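Local coordinates for extracellular solute-binding protein (Bordetella parapertussis, PDB 3PU5) that probably serves as the extracellular solute-binding component of a transport system, perhaps one for polyamines, with the two-lobed fold of periplasmic binding proteins, at residues A[94-99]-A[298-303]; A[108-113]-A[278-283]. All blocks are in the same frame, centred on the assembly; numbering follows the deposited sequence.

Interaction 1: A[94-99]-A[298-303]; sequences PEKFKA and DSVQLV
Lys96 and Leu302 bring the two backbones no nearer than 7.1 Å between their CA atoms; a turn with helical angles at 95-97 faces an irregular loop, so side chains span the gap. Lys96 does most of this. Its CG lies between the backbone N and the carbonyl carbon (chi1 62°), and from there the chain runs out extended to the backbone of 298-303. NZ gives a 2.7 Å hydrogen bond to Val300 O, reaching a lone pair in the carbonyl plane, and a weak one of 3.3 Å to Asp298 O; Ile297 O, just before the segment, is a further acceptor. The ammonium is thus held by main-chain carbonyls, while the nearer carboxylate oxygen of Asp298, OD2, stays 5.9 Å from NZ, close enough perhaps to favour the charge but not in contact. Leu302 crosses the lysine chain at about a right angle, its CD1 pressed tightly against Lys96 CD at 3.5 Å. Leu302 CD2 sits 3.9 Å from Phe97 CD1, approaching the ring obliquely. Val300 CG2 is a looser neighbour, 4.4 Å from Phe97 CZ. Lys96 CG lies over the centre of one Phe97 face, and Pro94 CG meets the ring edge in plane. Within 298-303, Gln301 NE2 donates to Ser299 O. Around the contact, Leu302 touches Leu107 of strand 106-107 and Val300 touches Ser239 of strand 238-246, while Gln301 and Val303 reach helix 156-167; the linking loop before helix 305-322 is thereby packed against strands and a helix.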
loop_
_atom_site.group_PDB
_atom_site.type_symbol
_atom_site.label_atom_id
_atom_site.label_comp_id
_atom_site.label_asym_id
_atom_site.label_seq_id
_atom_site.Cartn_x
_atom_site.Cartn_y
_atom_site.Cartn_z
ATOM N N PRO A 94 12.606 5.154 -6.565
ATOM C CA PRO A 94 11.957 6.095 -7.488
ATOM C C PRO A 94 11.212 7.231 -6.767
ATOM O O PRO A 94 10.675 7.048 -5.676
ATOM C CB PRO A 94 10.980 5.206 -8.267
ATOM C CG PRO A 94 11.658 3.847 -8.280
ATOM C CD PRO A 94 12.328 3.750 -6.914
ATOM N N GLU A 95 11.179 8.398 -7.401
ATOM C CA GLU A 95 10.616 9.603 -6.802
ATOM C C GLU A 95 9.172 9.453 -6.310
ATOM O O GLU A 95 8.795 10.048 -5.306
ATOM C CB GLU A 95 10.719 10.768 -7.799
ATOM C CG GLU A 95 10.177 12.099 -7.287
ATOM C CD GLU A 95 10.833 12.563 -5.988
ATOM O OE1 GLU A 95 12.051 12.327 -5.808
ATOM O OE2 GLU A 95 10.124 13.170 -5.145
ATOM N N LYS A 96 8.363 8.674 -7.016
ATOM C CA LYS A 96 6.963 8.522 -6.640
ATOM C C LYS A 96 6.756 8.007 -5.217
ATOM O O LYS A 96 5.747 8.318 -4.596
ATOM C CB LYS A 96 6.228 7.614 -7.620
ATOM C CG LYS A 96 6.733 6.189 -7.700
ATOM C CD LYS A 96 5.821 5.443 -8.664
ATOM C CE LYS A 96 6.476 4.236 -9.245
ATOM N NZ LYS A 96 5.659 3.737 -10.403
ATOM N N PHE A 97 7.697 7.208 -4.714
ATOM C CA PHE A 97 7.593 6.651 -3.365
ATOM C C PHE A 97 7.967 7.675 -2.302
ATOM O O PHE A 97 7.726 7.467 -1.107
ATOM C CB PHE A 97 8.474 5.407 -3.233
ATOM C CG PHE A 97 8.098 4.320 -4.179
ATOM C CD1 PHE A 97 6.879 3.673 -4.050
ATOM C CD2 PHE A 97 8.942 3.962 -5.215
ATOM C CE1 PHE A 97 6.503 2.683 -4.927
ATOM C CE2 PHE A 97 8.574 2.954 -6.114
ATOM C CZ PHE A 97 7.351 2.315 -5.964
ATOM N N LYS A 98 8.554 8.779 -2.750
ATOM C CA LYS A 98 9.005 9.840 -1.863
ATOM C C LYS A 98 8.203 11.135 -2.031
ATOM O O LYS A 98 8.270 12.036 -1.189
ATOM C CB LYS A 98 10.487 10.117 -2.123
ATOM C CG LYS A 98 11.373 8.873 -2.055
ATOM C CD LYS A 98 12.841 9.218 -2.312
ATOM C CE LYS A 98 13.180 9.241 -3.791
ATOM N NZ LYS A 98 14.652 9.393 -3.970
ATOM N N ALA A 99 7.441 11.220 -3.118
ATOM C CA ALA A 99 6.832 12.483 -3.536
ATOM C C ALA A 99 5.947 13.172 -2.493
ATOM O O ALA A 99 5.947 14.393 -2.406
ATOM C CB ALA A 99 6.063 12.310 -4.844
ATOM N N ASP A 298 8.107 0.314 -11.873
ATOM C CA ASP A 298 7.951 1.469 -12.749
ATOM C C ASP A 298 6.518 1.689 -13.196
ATOM O O ASP A 298 6.154 2.794 -13.563
ATOM C CB ASP A 298 8.845 1.316 -13.985
ATOM C CG ASP A 298 10.302 1.154 -13.621
ATOM O OD1 ASP A 298 10.958 0.230 -14.158
ATOM O OD2 ASP A 298 10.781 1.942 -12.775
ATOM N N SER A 299 5.706 0.638 -13.164
ATOM C CA SER A 299 4.358 0.702 -13.714
ATOM C C SER A 299 3.265 1.081 -12.706
ATOM O O SER A 299 2.209 1.586 -13.098
ATOM C CB SER A 299 3.994 -0.634 -14.367
ATOM O OG SER A 299 3.815 -1.637 -13.376
ATOM N N VAL A 300 3.491 0.822 -11.420
ATOM C CA VAL A 300 2.414 1.005 -10.438
ATOM C C VAL A 300 2.085 2.480 -10.242
ATOM O O VAL A 300 2.955 3.336 -10.365
ATOM C CB VAL A 300 2.714 0.332 -9.064
ATOM C CG1 VAL A 300 2.847 -1.186 -9.221
ATOM C CG2 VAL A 300 3.963 0.921 -8.414
ATOM N N GLN A 301 0.822 2.763 -9.936
ATOM C CA GLN A 301 0.344 4.130 -9.782
ATOM C C GLN A 301 0.049 4.433 -8.321
ATOM O O GLN A 301 -0.616 3.649 -7.635
ATOM C CB GLN A 301 -0.930 4.349 -10.607
ATOM C CG GLN A 301 -0.751 4.087 -12.090
ATOM C CD GLN A 301 0.170 5.092 -12.752
ATOM O OE1 GLN A 301 -0.094 6.293 -12.738
ATOM N NE2 GLN A 301 1.263 4.605 -13.339
ATOM N N LEU A 302 0.537 5.576 -7.854
ATOM C CA LEU A 302 0.277 6.020 -6.496
ATOM C C LEU A 302 -0.513 7.314 -6.542
ATOM O O LEU A 302 -0.171 8.231 -7.288
ATOM C CB LEU A 302 1.584 6.257 -5.739
ATOM C CG LEU A 302 2.398 5.015 -5.378
ATOM C CD1 LEU A 302 3.166 4.510 -6.588
ATOM C CD2 LEU A 302 3.349 5.352 -4.255
ATOM N N VAL A 303 -1.568 7.386 -5.742
ATOM C CA VAL A 303 -2.396 8.578 -5.692
ATOM C C VAL A 303 -1.923 9.511 -4.576
ATOM O O VAL A 303 -1.592 9.064 -3.480
ATOM C CB VAL A 303 -3.870 8.217 -5.486
ATOM C CG1 VAL A 303 -4.738 9.471 -5.562
ATOM C CG2 VAL A 303 -4.310 7.182 -6.531
#

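Interaction 2: A[108-113]-A[278-283]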
loop_
_atom_site.group_PDB
_atom_site.type_symbol
_atom_site.label_atom_id
_atom_site.label_comp_id
_atom_site.label_asym_id
_atom_site.label_seq_id
_atom_site.Cartn_x
_atom_site.Cartn_y
_atom_site.Cartn_z
ATOM N N TYR A 108 8.121 2.246 2.267
ATOM C CA TYR A 108 9.141 1.206 2.408
ATOM C C TYR A 108 8.684 -0.179 1.954
ATOM O O TYR A 108 9.422 -1.153 2.078
ATOM C CB TYR A 108 9.769 1.175 3.812
ATOM C CG TYR A 108 8.884 0.790 4.992
ATOM C CD1 TYR A 108 8.889 -0.514 5.501
ATOM C CD2 TYR A 108 8.121 1.749 5.661
ATOM C CE1 TYR A 108 8.122 -0.858 6.626
ATOM C CE2 TYR A 108 7.349 1.416 6.779
ATOM C CZ TYR A 108 7.356 0.115 7.254
ATOM O OH TYR A 108 6.599 -0.203 8.359
ATOM N N ASP A 109 7.457 -0.244 1.443
ATOM C CA ASP A 109 7.007 -1.350 0.599
ATOM C C ASP A 109 5.765 -0.860 -0.145
ATOM O O ASP A 109 5.224 0.193 0.179
ATOM C CB ASP A 109 6.739 -2.640 1.413
ATOM C CG ASP A 109 5.475 -2.563 2.274
ATOM O OD1 ASP A 109 4.373 -2.436 1.706
ATOM O OD2 ASP A 109 5.578 -2.660 3.518
ATOM N N TYR A 110 5.331 -1.590 -1.160
ATOM C CA TYR A 110 4.044 -1.272 -1.771
ATOM C C TYR A 110 3.225 -2.547 -2.013
ATOM O O TYR A 110 3.763 -3.575 -2.422
ATOM C CB TYR A 110 4.199 -0.388 -3.038
ATOM C CG TYR A 110 4.891 -1.041 -4.218
ATOM C CD1 TYR A 110 4.177 -1.818 -5.116
ATOM C CD2 TYR A 110 6.261 -0.869 -4.442
ATOM C CE1 TYR A 110 4.799 -2.416 -6.195
ATOM C CE2 TYR A 110 6.892 -1.476 -5.520
ATOM C CZ TYR A 110 6.157 -2.250 -6.387
ATOM O OH TYR A 110 6.760 -2.863 -7.462
ATOM N N SER A 111 1.940 -2.488 -1.683
ATOM C CA SER A 111 0.996 -3.531 -2.085
ATOM C C SER A 111 0.071 -2.927 -3.125
ATOM O O SER A 111 -0.224 -1.728 -3.064
ATOM C CB SER A 111 0.205 -4.077 -0.890
ATOM O OG SER A 111 -0.638 -3.087 -0.338
ATOM N N SER A 112 -0.373 -3.741 -4.085
ATOM C CA SER A 112 -1.006 -3.220 -5.295
ATOM C C SER A 112 -2.403 -3.764 -5.542
ATOM O O SER A 112 -2.602 -4.982 -5.587
ATOM C CB SER A 112 -0.142 -3.539 -6.525
ATOM O OG SER A 112 1.161 -3.037 -6.359
ATOM N N VAL A 113 -3.361 -2.860 -5.721
ATOM C CA VAL A 113 -4.701 -3.256 -6.117
ATOM C C VAL A 113 -4.767 -3.439 -7.629
ATOM O O VAL A 113 -4.471 -2.515 -8.398
ATOM C CB VAL A 113 -5.768 -2.244 -5.672
ATOM C CG1 VAL A 113 -7.162 -2.731 -6.092
ATOM C CG2 VAL A 113 -5.708 -2.049 -4.157
ATOM N N GLY A 278 5.820 -5.472 -3.044
ATOM C CA GLY A 278 6.768 -4.890 -3.969
ATOM C C GLY A 278 7.772 -4.012 -3.242
ATOM O O GLY A 278 7.397 -3.252 -2.352
ATOM N N ALA A 279 9.044 -4.117 -3.632
ATOM C CA ALA A 279 10.117 -3.320 -3.043
ATOM C C ALA A 279 10.184 -1.946 -3.683
ATOM O O ALA A 279 9.967 -1.804 -4.892
ATOM C CB ALA A 279 11.448 -4.022 -3.211
ATOM N N VAL A 280 10.503 -0.938 -2.878
ATOM C CA VAL A 280 10.651 0.425 -3.385
ATOM C C VAL A 280 12.081 0.711 -3.860
ATOM O O VAL A 280 12.367 1.781 -4.389
ATOM C CB VAL A 280 10.233 1.470 -2.332
ATOM C CG1 VAL A 280 8.768 1.266 -1.933
ATOM C CG2 VAL A 280 11.143 1.381 -1.107
ATOM N N ASN A 281 12.979 -0.247 -3.664
ATOM C CA ASN A 281 14.344 -0.140 -4.169
ATOM C C ASN A 281 14.393 -0.789 -5.561
ATOM O O ASN A 281 14.098 -1.975 -5.704
ATOM C CB ASN A 281 15.308 -0.822 -3.197
ATOM C CG ASN A 281 16.777 -0.549 -3.523
ATOM O OD1 ASN A 281 17.192 -0.598 -4.680
ATOM N ND2 ASN A 281 17.568 -0.283 -2.495
ATOM N N ARG A 282 14.722 -0.005 -6.587
ATOM C CA ARG A 282 14.702 -0.502 -7.954
ATOM C C ARG A 282 15.755 -1.579 -8.235
ATOM O O ARG A 282 15.699 -2.236 -9.273
ATOM C CB ARG A 282 14.860 0.649 -8.956
ATOM C CG ARG A 282 16.253 1.244 -8.976
ATOM C CD ARG A 282 16.459 2.160 -10.186
ATOM N NE ARG A 282 15.498 3.260 -10.247
ATOM C CZ ARG A 282 15.632 4.405 -9.585
ATOM N NH1 ARG A 282 16.693 4.600 -8.810
ATOM N NH2 ARG A 282 14.707 5.356 -9.705
ATOM N N LYS A 283 16.715 -1.747 -7.329
ATOM C CA LYS A 283 17.787 -2.724 -7.525
ATOM C C LYS A 283 17.323 -4.151 -7.239
ATOM O O LYS A 283 17.948 -5.116 -7.688
ATOM C CB LYS A 283 18.959 -2.421 -6.609
ATOM C CG LYS A 283 19.858 -1.274 -7.027
ATOM C CD LYS A 283 21.067 -1.280 -6.110
ATOM C CE LYS A 283 22.229 -0.475 -6.661
ATOM N NZ LYS A 283 23.515 -1.055 -6.161
#
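Gly278 meets Tyr110 through a single antiparallel bridge, a hydrogen-bonded pair with CA atoms 5.0 Å apart. Gly278 N donates to Tyr110 O, and Tyr110 N returns a bond to Gly278 O, both at 2.9 Å. Tyr110 CG is tucked in over its own main chain, flanked by N and C (chi1 66°), and the ring lies against Gly278. Having no side chain, Gly278 brings its CA directly above one ring face, offset toward the rim and 3.7 Å from the centroid, in a CH-pi contact. Tyr110 OH hydrogen-bonds to Pro295 O, which holds the far end of the ring. Gly278 O lies over a face of the same ring and also receives a CA-H...O contact from Asp109 CA. At Ala279 the carbonyl takes over: its O comes to the ring edge, 3.2 Å from Tyr110 CE2, while the backbone N bonds to Tyr286 OH. Val280 adds the apolar part, with CG1 near the ring plane, 4.1 Å from Tyr110 CD2, and CG2 4.0 Å from Tyr108 CA. The chemistry is that of a buried backbone bridge roofed by an aromatic ring, in which paired peptide groups satisfy one another and, with no side chain on Gly278, the ring lies directly on its backbone.

The centres of the two contacts lie about 9 Å apart, in the middle of the chain where its two lobes meet. In sequence order the segments run 94-99, 108-113, 278-283 and 298-303, so both segments of interaction 2 fall between those of interaction 1. They touch directly: the rings of Phe97 and Tyr110 meet with planes about 15° apart, Phe97 CD1 packs on Val280 CG1, and Pro94 CD reaches Val280 O. Strand 238-246 borders both. Segments 278-283 and 298-303 belong to one long connection between helices 265-275 and 305-322, which the paired contacts hold against the connecting segments around strands 106-107 and 111-117, consistent with a hinge region.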